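Local coordinates for protein PKS (Streptomyces albus, PDB 4OQJ) that probably catalyses, through its ketosynthase domain, the condensation that lengthens an acyl chain held on a carrier protein during oxazolomycin biosynthesis, at residues A[513-518]-A[535-540]; A[343-348]-A[408-413]; A[100-105]-A[161-166]; A[72-77]-A[231-236]. All coordinates share one frame; numbering follows the deposited sequence.

Interaction 1. Residues A[513-518]-A[535-540]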
loop_
_atom_site.group_PDB
_atom_site.type_symbol
_atom_site.label_atom_id
_atom_site.label_comp_id
_atom_site.label_asym_id
_atom_site.label_seq_id
_atom_site.Cartn_x
_atom_site.Cartn_y
_atom_site.Cartn_z
ATOM N N ARG A 513 37.107 12.674 -4.486
ATOM C CA ARG A 513 37.357 12.085 -3.182
ATOM C C ARG A 513 38.334 12.872 -2.328
ATOM O O ARG A 513 39.206 13.594 -2.831
ATOM C CB ARG A 513 37.875 10.657 -3.362
ATOM C CG ARG A 513 36.914 9.784 -4.144
ATOM C CD ARG A 513 37.347 8.325 -4.170
ATOM N NE ARG A 513 36.400 7.503 -4.926
ATOM C CZ ARG A 513 36.551 6.198 -5.163
ATOM N NH1 ARG A 513 37.616 5.549 -4.719
ATOM N NH2 ARG A 513 35.626 5.540 -5.846
ATOM N N ARG A 514 38.186 12.703 -1.017
ATOM C CA ARG A 514 39.043 13.377 -0.052
ATOM C C ARG A 514 39.221 12.488 1.149
ATOM O O ARG A 514 38.317 11.728 1.501
ATOM C CB ARG A 514 38.453 14.720 0.366
ATOM C CG ARG A 514 39.346 15.535 1.311
ATOM C CD ARG A 514 38.871 16.962 1.348
ATOM N NE ARG A 514 39.320 17.698 0.171
ATOM C CZ ARG A 514 38.670 18.721 -0.381
ATOM N NH1 ARG A 514 37.519 19.133 0.126
ATOM N NH2 ARG A 514 39.177 19.331 -1.453
ATOM N N ALA A 515 40.392 12.552 1.767
ATOM C CA ALA A 515 40.631 11.754 2.963
ATOM C C ALA A 515 41.646 12.403 3.886
ATOM O O ALA A 515 42.490 13.199 3.470
ATOM C CB ALA A 515 41.085 10.347 2.590
ATOM N N LEU A 516 41.547 12.035 5.152
ATOM C CA LEU A 516 42.343 12.645 6.203
ATOM C C LEU A 516 42.546 11.645 7.311
ATOM O O LEU A 516 41.592 11.032 7.770
ATOM C CB LEU A 516 41.650 13.890 6.757
ATOM C CG LEU A 516 42.226 14.427 8.063
ATOM C CD1 LEU A 516 43.566 15.057 7.778
ATOM C CD2 LEU A 516 41.278 15.406 8.728
ATOM N N VAL A 517 43.784 11.487 7.759
ATOM C CA VAL A 517 44.055 10.697 8.951
ATOM C C VAL A 517 44.015 11.639 10.156
ATOM O O VAL A 517 44.764 12.610 10.208
ATOM C CB VAL A 517 45.439 9.997 8.890
ATOM C CG1 VAL A 517 45.682 9.190 10.152
ATOM C CG2 VAL A 517 45.553 9.112 7.653
ATOM N N ALA A 518 43.178 11.338 11.136
ATOM C CA ALA A 518 43.009 12.239 12.264
ATOM C C ALA A 518 43.159 11.485 13.562
ATOM O O ALA A 518 42.906 10.284 13.631
ATOM C CB ALA A 518 41.641 12.924 12.201
ATOM N N ARG A 535 48.094 17.145 5.008
ATOM C CA ARG A 535 47.324 16.170 5.765
ATOM C C ARG A 535 46.082 15.732 5.004
ATOM O O ARG A 535 45.716 14.562 5.034
ATOM C CB ARG A 535 46.888 16.737 7.114
ATOM C CG ARG A 535 48.010 17.123 8.050
ATOM C CD ARG A 535 47.426 17.440 9.407
ATOM N NE ARG A 535 46.766 16.262 9.957
ATOM C CZ ARG A 535 46.101 16.241 11.104
ATOM N NH1 ARG A 535 45.982 17.348 11.831
ATOM N NH2 ARG A 535 45.549 15.109 11.519
ATOM N N VAL A 536 45.433 16.692 4.352
ATOM C CA VAL A 536 44.199 16.440 3.620
ATOM C C VAL A 536 44.533 16.036 2.184
ATOM O O VAL A 536 45.156 16.785 1.435
ATOM C CB VAL A 536 43.279 17.677 3.639
ATOM C CG1 VAL A 536 42.102 17.519 2.671
ATOM C CG2 VAL A 536 42.772 17.915 5.049
HETATM N N MSE A 537 44.117 14.829 1.825
HETATM C CA MSE A 537 44.387 14.267 0.516
HETATM C C MSE A 537 43.151 14.411 -0.335
HETATM O O MSE A 537 42.056 14.070 0.105
HETATM C CB MSE A 537 44.780 12.792 0.636
HETATM C CG MSE A 537 45.956 12.548 1.599
HETATM SE SE MSE A 537 46.278 10.658 1.999
HETATM C CE MSE A 537 45.074 10.447 3.497
ATOM N N THR A 538 43.324 14.920 -1.547
ATOM C CA THR A 538 42.208 15.088 -2.477
ATOM C C THR A 538 42.594 14.563 -3.842
ATOM O O THR A 538 43.690 14.835 -4.324
ATOM C CB THR A 538 41.804 16.567 -2.628
ATOM O OG1 THR A 538 41.603 17.156 -1.338
ATOM C CG2 THR A 538 40.540 16.696 -3.448
ATOM N N ALA A 539 41.687 13.839 -4.478
ATOM C CA ALA A 539 41.922 13.332 -5.818
ATOM C C ALA A 539 40.595 13.078 -6.497
ATOM O O ALA A 539 39.555 12.952 -5.830
ATOM C CB ALA A 539 42.759 12.062 -5.767
ATOM N N GLY A 540 40.627 13.012 -7.821
ATOM C CA GLY A 540 39.415 12.808 -8.593
ATOM C C GLY A 540 39.622 11.839 -9.733
ATOM O O GLY A 540 40.688 11.238 -9.857
HETATM O O HOH W 1 46.128 12.605 6.612
HETATM O O HOH W 2 47.160 13.678 8.884
#
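Arg-514 lies across the outer strand, its methylenes over Val-536 and its guanidinium beside Thr-538. CG anti to the backbone N (chi1 -176°) starts the chain over the neighbouring strand; CD then meets Val-536 CG1 at 3.5 Å. The bend at chi3 turns NE to Thr-538 OG1, a straight bond of 2.8 Å lying in the guanidinium plane, while NH2 adds a weak one to the same oxygen. An arginine suits this place on the middle strand because its aliphatic part packs on the valine of the outer strand and its charged end still finds partners, here including Asp-478. On the other face of the sheet, Met-537, a selenomethionine, folds at chi3 and sets CE 4.1 Å from Ala-515 CB; the small alanine lets the terminal methyl fold in over it.

Two antiparallel hydrogen-bonded pairs join the backbones, Arg-513 with Ala-539 and Ala-515 with Met-537, the latter through two bonds of 2.8 Å, Ala-515 N to Met-537 O and Met-537 N to Ala-515 O. Beyond them Arg-535 takes over: NH2 donates to Val-517 O at 2.9 Å, a water links NE to that oxygen, and NH1 pairs with Asp-523. Strand 512-518 is the middle of a three-stranded antiparallel sheet, between 465-471 and 536-539; helices 474-490 and 521-530 pack on the Arg-514 and Leu-516 face, helix 660-673 on that of Ala-515 and Met-537.

Interaction 2. Residues A[343-348]-A[408-413]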
loop_
_atom_site.group_PDB
_atom_site.type_symbol
_atom_site.label_atom_id
_atom_site.label_comp_id
_atom_site.label_asym_id
_atom_site.label_seq_id
_atom_site.Cartn_x
_atom_site.Cartn_y
_atom_site.Cartn_z
ATOM N N ALA A 343 -12.938 12.017 20.521
ATOM C CA ALA A 343 -12.503 10.689 20.111
ATOM C C ALA A 343 -11.342 10.198 20.976
ATOM O O ALA A 343 -11.320 9.046 21.389
ATOM C CB ALA A 343 -12.102 10.697 18.639
ATOM N N LEU A 344 -10.376 11.078 21.232
ATOM C CA LEU A 344 -9.259 10.767 22.118
ATOM C C LEU A 344 -9.724 10.476 23.549
ATOM O O LEU A 344 -9.246 9.531 24.184
ATOM C CB LEU A 344 -8.265 11.919 22.136
ATOM C CG LEU A 344 -7.389 12.075 20.891
ATOM C CD1 LEU A 344 -6.721 13.436 20.936
ATOM C CD2 LEU A 344 -6.344 10.938 20.819
ATOM N N ASN A 345 -10.644 11.292 24.050
ATOM C CA ASN A 345 -11.240 11.048 25.372
ATOM C C ASN A 345 -11.846 9.642 25.419
ATOM O O ASN A 345 -11.608 8.880 26.351
ATOM C CB ASN A 345 -12.324 12.081 25.705
ATOM C CG ASN A 345 -11.762 13.421 26.177
ATOM O OD1 ASN A 345 -10.581 13.547 26.494
ATOM N ND2 ASN A 345 -12.624 14.433 26.223
ATOM N N GLN A 346 -12.624 9.304 24.398
ATOM C CA GLN A 346 -13.312 8.015 24.369
ATOM C C GLN A 346 -12.282 6.885 24.356
ATOM O O GLN A 346 -12.396 5.929 25.125
ATOM C CB GLN A 346 -14.249 7.907 23.156
ATOM C CG GLN A 346 -14.898 6.537 23.017
ATOM C CD GLN A 346 -15.823 6.425 21.810
ATOM O OE1 GLN A 346 -16.650 7.299 21.564
ATOM N NE2 GLN A 346 -15.678 5.343 21.051
ATOM N N ALA A 347 -11.269 6.990 23.498
ATOM C CA ALA A 347 -10.243 5.959 23.442
ATOM C C ALA A 347 -9.477 5.860 24.764
ATOM O O ALA A 347 -9.237 4.758 25.263
ATOM C CB ALA A 347 -9.275 6.226 22.288
ATOM N N PHE A 348 -9.094 7.004 25.328
ATOM C CA PHE A 348 -8.237 7.012 26.500
ATOM C C PHE A 348 -8.987 6.542 27.751
ATOM O O PHE A 348 -8.391 5.902 28.613
ATOM C CB PHE A 348 -7.631 8.411 26.723
ATOM C CG PHE A 348 -6.336 8.639 25.968
ATOM C CD1 PHE A 348 -6.286 8.525 24.586
ATOM C CD2 PHE A 348 -5.170 8.965 26.646
ATOM C CE1 PHE A 348 -5.088 8.729 23.893
ATOM C CE2 PHE A 348 -3.978 9.172 25.965
ATOM C CZ PHE A 348 -3.936 9.053 24.584
ATOM N N PHE A 408 -12.363 19.223 27.205
ATOM C CA PHE A 408 -11.086 18.853 27.815
ATOM C C PHE A 408 -11.299 18.204 29.183
ATOM O O PHE A 408 -10.623 17.236 29.534
ATOM C CB PHE A 408 -10.163 20.079 27.962
ATOM C CG PHE A 408 -9.527 20.529 26.670
ATOM C CD1 PHE A 408 -8.565 19.753 26.052
ATOM C CD2 PHE A 408 -9.885 21.729 26.084
ATOM C CE1 PHE A 408 -7.974 20.162 24.867
ATOM C CE2 PHE A 408 -9.298 22.144 24.901
ATOM C CZ PHE A 408 -8.343 21.358 24.291
ATOM N N ALA A 409 -12.247 18.735 29.945
ATOM C CA ALA A 409 -12.470 18.281 31.313
ATOM C C ALA A 409 -12.881 16.813 31.383
ATOM O O ALA A 409 -12.740 16.179 32.421
ATOM C CB ALA A 409 -13.523 19.146 31.982
ATOM N N ALA A 410 -13.380 16.268 30.280
ATOM C CA ALA A 410 -13.805 14.871 30.254
ATOM C C ALA A 410 -12.629 13.901 30.139
ATOM O O ALA A 410 -12.815 12.679 30.162
ATOM C CB ALA A 410 -14.774 14.645 29.103
ATOM N N GLY A 411 -11.420 14.435 29.989
ATOM C CA GLY A 411 -10.260 13.598 29.744
ATOM C C GLY A 411 -8.973 14.200 30.271
ATOM O O GLY A 411 -8.993 15.199 30.992
ATOM N N PRO A 412 -7.839 13.597 29.895
ATOM C CA PRO A 412 -6.524 13.983 30.422
ATOM C C PRO A 412 -5.823 15.116 29.665
ATOM O O PRO A 412 -4.730 15.527 30.066
ATOM C CB PRO A 412 -5.723 12.691 30.281
ATOM C CG PRO A 412 -6.265 12.092 28.995
ATOM C CD PRO A 412 -7.743 12.451 28.970
ATOM N N PHE A 413 -6.421 15.614 28.590
ATOM C CA PHE A 413 -5.680 16.469 27.665
ATOM C C PHE A 413 -5.665 17.941 28.038
ATOM O O PHE A 413 -6.594 18.465 28.643
ATOM C CB PHE A 413 -6.235 16.289 26.253
ATOM C CG PHE A 413 -6.161 14.879 25.796
ATOM C CD1 PHE A 413 -4.926 14.300 25.534
ATOM C CD2 PHE A 413 -7.302 14.102 25.699
ATOM C CE1 PHE A 413 -4.827 12.992 25.151
ATOM C CE2 PHE A 413 -7.209 12.777 25.320
ATOM C CZ PHE A 413 -5.969 12.220 25.044
#
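Phe-413 presents its edge to the face of Phe-348 in a T-shaped stack, with centroids 4.8 Å apart and planes at 69°. CZ of Phe-413 stands over the centre of the Phe-348 ring, 3.7 Å from its CD2, so a ring hydrogen points into the pi cloud. Apolar packing widens the contact: Leu-344 CB touches Phe-413 CE2 at 3.5 Å, and Pro-412 CG approaches Phe-348 CD2 at 4.1 Å. Flat, rigid rings suit this buried place, since they fill it with few torsions to fix.

The polar element is Asn-345. Its CG stands anti to the carbonyl carbon (chi1 -79°), which brings the amide group to Phe-413; the amide plane then lies 18° from the ring plane. OD1 lies at the edge of that ring, 3.4 Å from Phe-413 CD2, and 3.3 Å from Gly-411 CA; glycine, with no side chain, allows OD1 this close. ND2 rests against Ala-410 CB at 3.6 Å and hydrogen-bonds to Asp-407 O, which fixes the amide.

Helix 336-348 is thereby packed on the turn that leads into 413-415, an outermost strand of the large mixed sheet. Helices layered against sheets in this way belong to the five-layered alpha-beta-alpha-beta-alpha thiolase fold of ketosynthases.

Interaction 3. Residues A[100-105]-A[161-166]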
loop_
_atom_site.group_PDB
_atom_site.type_symbol
_atom_site.label_atom_id
_atom_site.label_comp_id
_atom_site.label_asym_id
_atom_site.label_seq_id
_atom_site.Cartn_x
_atom_site.Cartn_y
_atom_site.Cartn_z
ATOM N N ALA A 100 14.764 15.434 -16.059
ATOM C CA ALA A 100 14.593 16.101 -14.766
ATOM C C ALA A 100 13.453 17.105 -14.820
ATOM O O ALA A 100 12.694 17.274 -13.861
ATOM C CB ALA A 100 15.871 16.800 -14.346
ATOM N N GLU A 101 13.370 17.797 -15.942
ATOM C CA GLU A 101 12.322 18.781 -16.166
ATOM C C GLU A 101 10.948 18.121 -16.193
ATOM O O GLU A 101 9.970 18.692 -15.717
ATOM C CB GLU A 101 12.579 19.520 -17.477
ATOM C CG GLU A 101 11.461 20.454 -17.913
ATOM C CD GLU A 101 11.820 21.236 -19.166
ATOM O OE1 GLU A 101 11.113 21.087 -20.189
ATOM O OE2 GLU A 101 12.813 21.994 -19.124
ATOM N N LEU A 102 10.872 16.922 -16.761
ATOM C CA LEU A 102 9.600 16.217 -16.849
ATOM C C LEU A 102 9.119 15.658 -15.498
ATOM O O LEU A 102 7.916 15.593 -15.252
ATOM C CB LEU A 102 9.699 15.078 -17.856
ATOM C CG LEU A 102 9.722 15.461 -19.341
ATOM C CD1 LEU A 102 9.730 14.206 -20.188
ATOM C CD2 LEU A 102 8.535 16.336 -19.726
ATOM N N ILE A 103 10.046 15.257 -14.633
ATOM C CA ILE A 103 9.668 14.601 -13.383
ATOM C C ILE A 103 8.988 15.578 -12.427
ATOM O O ILE A 103 9.487 16.678 -12.167
ATOM C CB ILE A 103 10.888 13.966 -12.672
ATOM C CG1 ILE A 103 11.542 12.921 -13.563
ATOM C CG2 ILE A 103 10.459 13.284 -11.367
ATOM C CD1 ILE A 103 12.904 12.400 -13.048
ATOM N N ASP A 104 7.829 15.162 -11.931
ATOM C CA ASP A 104 7.109 15.875 -10.890
ATOM C C ASP A 104 8.086 16.279 -9.772
ATOM O O ASP A 104 8.801 15.439 -9.246
ATOM C CB ASP A 104 5.972 14.984 -10.366
ATOM C CG ASP A 104 5.156 15.615 -9.221
ATOM O OD1 ASP A 104 5.361 16.791 -8.870
ATOM O OD2 ASP A 104 4.277 14.903 -8.675
ATOM N N PRO A 105 8.129 17.574 -9.424
ATOM C CA PRO A 105 8.962 17.994 -8.290
ATOM C C PRO A 105 8.700 17.204 -7.003
ATOM O O PRO A 105 9.614 17.036 -6.212
ATOM C CB PRO A 105 8.572 19.460 -8.079
ATOM C CG PRO A 105 8.004 19.903 -9.374
ATOM C CD PRO A 105 7.394 18.702 -10.023
ATOM N N TYR A 161 3.809 8.777 -23.024
ATOM C CA TYR A 161 4.309 7.661 -22.238
ATOM C C TYR A 161 5.469 8.121 -21.350
ATOM O O TYR A 161 5.527 7.808 -20.166
ATOM C CB TYR A 161 4.741 6.518 -23.162
ATOM C CG TYR A 161 5.383 5.352 -22.443
ATOM C CD1 TYR A 161 6.753 5.323 -22.212
ATOM C CD2 TYR A 161 4.619 4.277 -22.002
ATOM C CE1 TYR A 161 7.342 4.260 -21.554
ATOM C CE2 TYR A 161 5.204 3.208 -21.343
ATOM C CZ TYR A 161 6.562 3.204 -21.121
ATOM O OH TYR A 161 7.156 2.143 -20.468
ATOM N N ARG A 162 6.386 8.895 -21.908
ATOM C CA ARG A 162 7.496 9.393 -21.112
ATOM C C ARG A 162 6.997 10.339 -19.988
ATOM O O ARG A 162 7.512 10.322 -18.871
ATOM C CB ARG A 162 8.514 10.069 -22.037
ATOM C CG ARG A 162 9.794 10.592 -21.365
ATOM C CD ARG A 162 10.426 9.642 -20.329
ATOM N NE ARG A 162 10.918 8.381 -20.890
ATOM C CZ ARG A 162 11.867 7.630 -20.328
ATOM N NH1 ARG A 162 12.440 8.006 -19.192
ATOM N NH2 ARG A 162 12.245 6.493 -20.895
HETATM N N MSE A 163 5.958 11.120 -20.257
HETATM C CA MSE A 163 5.365 11.943 -19.210
HETATM C C MSE A 163 4.650 11.094 -18.144
HETATM O O MSE A 163 4.698 11.417 -16.969
HETATM C CB MSE A 163 4.402 12.966 -19.829
HETATM C CG MSE A 163 5.145 14.192 -20.373
HETATM SE SE MSE A 163 3.964 15.558 -21.077
HETATM C CE MSE A 163 3.796 14.808 -22.854
HETATM N N MSE A 164 4.011 10.000 -18.543
HETATM C CA MSE A 164 3.362 9.127 -17.571
HETATM C C MSE A 164 4.366 8.511 -16.588
HETATM O O MSE A 164 4.122 8.497 -15.370
HETATM C CB MSE A 164 2.585 8.013 -18.279
HETATM C CG MSE A 164 1.973 6.981 -17.331
HETATM SE SE MSE A 164 1.277 5.417 -18.280
HETATM C CE MSE A 164 2.999 4.498 -18.579
ATOM N N ILE A 165 5.489 7.996 -17.081
ATOM C CA ILE A 165 6.414 7.330 -16.152
ATOM C C ILE A 165 7.215 8.338 -15.341
ATOM O O ILE A 165 7.860 7.946 -14.373
ATOM C CB ILE A 165 7.395 6.349 -16.863
ATOM C CG1 ILE A 165 8.342 7.089 -17.809
ATOM C CG2 ILE A 165 6.608 5.270 -17.585
ATOM C CD1 ILE A 165 9.295 6.172 -18.558
ATOM N N THR A 166 7.148 9.628 -15.694
ATOM C CA THR A 166 7.812 10.649 -14.880
ATOM C C THR A 166 6.842 11.413 -13.978
ATOM O O THR A 166 7.271 12.264 -13.201
ATOM C CB THR A 166 8.583 11.684 -15.743
ATOM O OG1 THR A 166 7.712 12.275 -16.710
ATOM C CG2 THR A 166 9.762 11.019 -16.466
#
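Two consecutive helices, 97-102 and the one starting at Pro-105, are joined by a tight bend, and this bend packs on the C-terminal part of helix 157-167 through Leu-102, Ile-103 and Asp-104. Thr-166 is the partner common to all three. Its carbonyl O accepts a rather long bond, 3.2 Å, from Asp-104 N, with the donor tilted 19° from the carbonyl plane, and also a CA-H...O contact from Ile-103 CA at 3.4 Å. One carbonyl near the helix end thus receives both a polar and a weaker donor from the bend.

Asp-104 is the N-cap of the following helix: its side chain turns from the contact to cap a backbone N and also meets Gln-106, a role for which a short carboxylate is well suited. In the ketosynthase domain this places the helix junction on a segment beside the dimer partner, since Tyr-161, Met-164 and Ile-165 pack on the second subunit.

The side-chain contacts are mostly between aliphatic carbons. Ile-103 crosses Thr-166 at about a right angle, CG1 to CB 3.9 Å. Leu-102 spreads its branches over the helix, CD1 against Arg-162 CG at 3.8 Å and CD2 against Met-163 CG at 4.1 Å, while its CB faces Thr-166 OG1 at 3.6 Å. With OG1 between the backbone N and the carbonyl carbon (chi1 55°), that hydroxyl lies within bonding distance of the carbonyls of Arg-162 and Met-163. Arg-162 lends Leu-102 only its aliphatic stem, its guanidinium being paired with Glu-99.

Interaction 4. Residues A[72-77]-A[231-236]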
loop_
_atom_site.group_PDB
_atom_site.type_symbol
_atom_site.label_atom_id
_atom_site.label_comp_id
_atom_site.label_asym_id
_atom_site.label_seq_id
_atom_site.Cartn_x
_atom_site.Cartn_y
_atom_site.Cartn_z
ATOM N N ASP A 72 -9.609 41.343 -3.988
ATOM C CA ASP A 72 -10.641 40.650 -3.224
ATOM C C ASP A 72 -10.244 40.512 -1.754
ATOM O O ASP A 72 -9.191 39.960 -1.426
ATOM C CB ASP A 72 -10.914 39.280 -3.844
ATOM C CG ASP A 72 -12.223 38.673 -3.373
ATOM O OD1 ASP A 72 -12.700 39.057 -2.283
ATOM O OD2 ASP A 72 -12.769 37.808 -4.092
ATOM N N ASP A 73 -11.102 41.020 -0.874
ATOM C CA ASP A 73 -10.822 41.054 0.561
ATOM C C ASP A 73 -10.841 39.652 1.178
ATOM O O ASP A 73 -10.396 39.458 2.311
ATOM C CB ASP A 73 -11.834 41.960 1.274
ATOM N N ARG A 74 -11.351 38.677 0.430
ATOM C CA ARG A 74 -11.330 37.288 0.875
ATOM C C ARG A 74 -9.989 36.624 0.569
ATOM O O ARG A 74 -9.688 35.549 1.089
ATOM C CB ARG A 74 -12.452 36.493 0.211
ATOM C CG ARG A 74 -13.862 36.938 0.587
ATOM C CD ARG A 74 -14.880 35.889 0.166
ATOM N NE ARG A 74 -14.714 35.497 -1.233
ATOM C CZ ARG A 74 -15.101 34.329 -1.743
ATOM N NH1 ARG A 74 -15.685 33.415 -0.975
ATOM N NH2 ARG A 74 -14.901 34.072 -3.027
ATOM N N TYR A 75 -9.188 37.259 -0.282
ATOM C CA TYR A 75 -7.923 36.667 -0.700
ATOM C C TYR A 75 -6.900 36.743 0.427
ATOM O O TYR A 75 -6.701 37.798 1.034
ATOM C CB TYR A 75 -7.386 37.355 -1.965
ATOM C CG TYR A 75 -6.258 36.593 -2.629
ATOM C CD1 TYR A 75 -6.508 35.451 -3.379
ATOM C CD2 TYR A 75 -4.946 37.005 -2.498
ATOM C CE1 TYR A 75 -5.473 34.738 -3.980
ATOM C CE2 TYR A 75 -3.905 36.302 -3.098
ATOM C CZ TYR A 75 -4.176 35.172 -3.840
ATOM O OH TYR A 75 -3.142 34.480 -4.441
ATOM N N VAL A 76 -6.256 35.611 0.697
ATOM C CA VAL A 76 -5.238 35.510 1.738
ATOM C C VAL A 76 -3.842 35.529 1.116
ATOM O O VAL A 76 -3.456 34.597 0.409
ATOM C CB VAL A 76 -5.433 34.220 2.566
ATOM C CG1 VAL A 76 -4.386 34.117 3.680
ATOM C CG2 VAL A 76 -6.859 34.171 3.135
ATOM N N LYS A 77 -3.079 36.579 1.393
ATOM C CA LYS A 77 -1.781 36.772 0.753
ATOM C C LYS A 77 -0.656 36.138 1.567
ATOM O O LYS A 77 0.279 36.810 1.993
ATOM C CB LYS A 77 -1.515 38.263 0.542
ATOM C CG LYS A 77 -2.578 38.940 -0.317
ATOM C CD LYS A 77 -2.315 40.428 -0.465
ATOM C CE LYS A 77 -3.411 41.098 -1.275
ATOM N NZ LYS A 77 -3.205 42.567 -1.333
ATOM N N LEU A 231 -7.860 32.032 -2.079
ATOM C CA LEU A 231 -9.129 32.678 -1.801
ATOM C C LEU A 231 -9.812 31.913 -0.677
ATOM O O LEU A 231 -9.825 30.674 -0.666
ATOM C CB LEU A 231 -9.997 32.722 -3.053
ATOM C CG LEU A 231 -11.131 33.740 -3.067
ATOM C CD1 LEU A 231 -10.599 35.161 -3.030
ATOM C CD2 LEU A 231 -11.984 33.528 -4.302
ATOM N N HIS A 232 -10.339 32.650 0.291
ATOM C CA HIS A 232 -10.989 32.028 1.427
ATOM C C HIS A 232 -12.425 31.684 1.039
ATOM O O HIS A 232 -13.138 32.534 0.497
ATOM C CB HIS A 232 -10.956 32.945 2.653
ATOM C CG HIS A 232 -11.662 32.371 3.841
ATOM N ND1 HIS A 232 -12.889 32.829 4.277
ATOM C CD2 HIS A 232 -11.325 31.354 4.666
ATOM C CE1 HIS A 232 -13.269 32.126 5.328
ATOM N NE2 HIS A 232 -12.337 31.222 5.586
ATOM N N HIS A 233 -12.823 30.434 1.288
ATOM C CA HIS A 233 -14.212 29.986 1.112
ATOM C C HIS A 233 -14.723 29.389 2.415
ATOM O O HIS A 233 -14.076 28.521 2.991
ATOM C CB HIS A 233 -14.338 28.935 0.003
ATOM C CG HIS A 233 -13.731 29.345 -1.303
ATOM N ND1 HIS A 233 -14.405 30.110 -2.230
ATOM C CD2 HIS A 233 -12.517 29.079 -1.843
ATOM C CE1 HIS A 233 -13.630 30.305 -3.283
ATOM N NE2 HIS A 233 -12.478 29.691 -3.073
ATOM N N GLU A 234 -15.894 29.825 2.871
ATOM C CA GLU A 234 -16.399 29.388 4.170
ATOM C C GLU A 234 -16.697 27.890 4.222
ATOM O O GLU A 234 -16.671 27.285 5.296
ATOM C CB GLU A 234 -17.647 30.178 4.535
ATOM C CG GLU A 234 -17.386 31.675 4.660
ATOM C CD GLU A 234 -17.246 32.145 6.097
ATOM O OE1 GLU A 234 -17.946 31.605 6.982
ATOM O OE2 GLU A 234 -16.436 33.065 6.341
ATOM N N GLY A 235 -16.958 27.290 3.064
ATOM C CA GLY A 235 -17.249 25.867 2.997
ATOM C C GLY A 235 -16.016 24.978 2.920
ATOM O O GLY A 235 -16.122 23.805 2.557
HETATM N N MSE A 236 -14.851 25.523 3.268
HETATM C CA MSE A 236 -13.601 24.779 3.142
HETATM C C MSE A 236 -12.667 24.960 4.355
HETATM O O MSE A 236 -12.879 25.818 5.214
HETATM C CB MSE A 236 -12.893 25.183 1.845
HETATM C CG MSE A 236 -13.704 24.854 0.585
HETATM SE SE MSE A 236 -12.730 23.748 -0.690
HETATM C CE MSE A 236 -11.631 25.161 -1.481
HETATM O O HOH W 3 -15.524 33.618 2.503
#
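Arg-74 O accepts the backbone N-H of His-232 at 3.1 Å, with the donor 48° above the carbonyl plane; His-232 CB rests on the same oxygen at 3.3 Å. Behind that carbonyl the chain has just turned. Asp-72 OD1 takes the backbone N of Arg-74 at 3.1 Å, an Asx turn, within a type I beta turn from Asp-72 to Tyr-75. Aspartate's single methylene lets OD1 fold back on the N-H two residues on.

The turn leads from helix 67-71 into strand 75-79, the middle strand of a small antiparallel sheet of the ketosynthase domain, and Tyr-75 faces Leu-231 as a non-hydrogen-bonded pair. Leu-231 fills the angle between turn and strand. CG lies anti to the backbone N (chi1 -160°), and from it the two methyls part: CD1 reaches Tyr-75 CB at 4.0 Å and Asp-72 OD2 at 3.6 Å, while CD2 lies against Arg-74 NH2 at 3.2 Å. A branched leucine can thus touch several neighbours at once, and Leu-69 of helix 67-71 packs on it as well.

The Arg-74 side chain, bent at chi3, lies over the next residues of the loop. His-232 O lies over one face of the guanidinium, 3.1 Å from NH1 but at an angle too poor for a hydrogen bond. The His-233 ring stands almost perpendicular to the guanidinium, planes 85° apart, ND1 3.8 Å from NH1. Beyond this point the loop borders the dimer interface: His-233 packs on Val-158 of the second subunit, and its NE2 makes a weak hydrogen bond to Ser-157 there.

In the fold
From the N terminus, interaction 4 opens first: strand 75-79, already next to 53-54, gains its second neighbour only when 231-236 arrives, after 153 intervening residues. Nested inside that loop, interaction 3 brings the junction after helix 97-102 onto helix 157-167. The two centres are 33 Å apart, and both lie beside the second subunit. Interaction 2 follows in series, closing 343-348 onto 408-413 at the far edge of the large sheet, so all three belong to the ketosynthase region. Interaction 1 comes last, a short closure of 16 residues around helix 521-530 in a separate three-stranded sheet, about 58 Å from interaction 2 between centres and across the centre of the chain. None of the four crosses another.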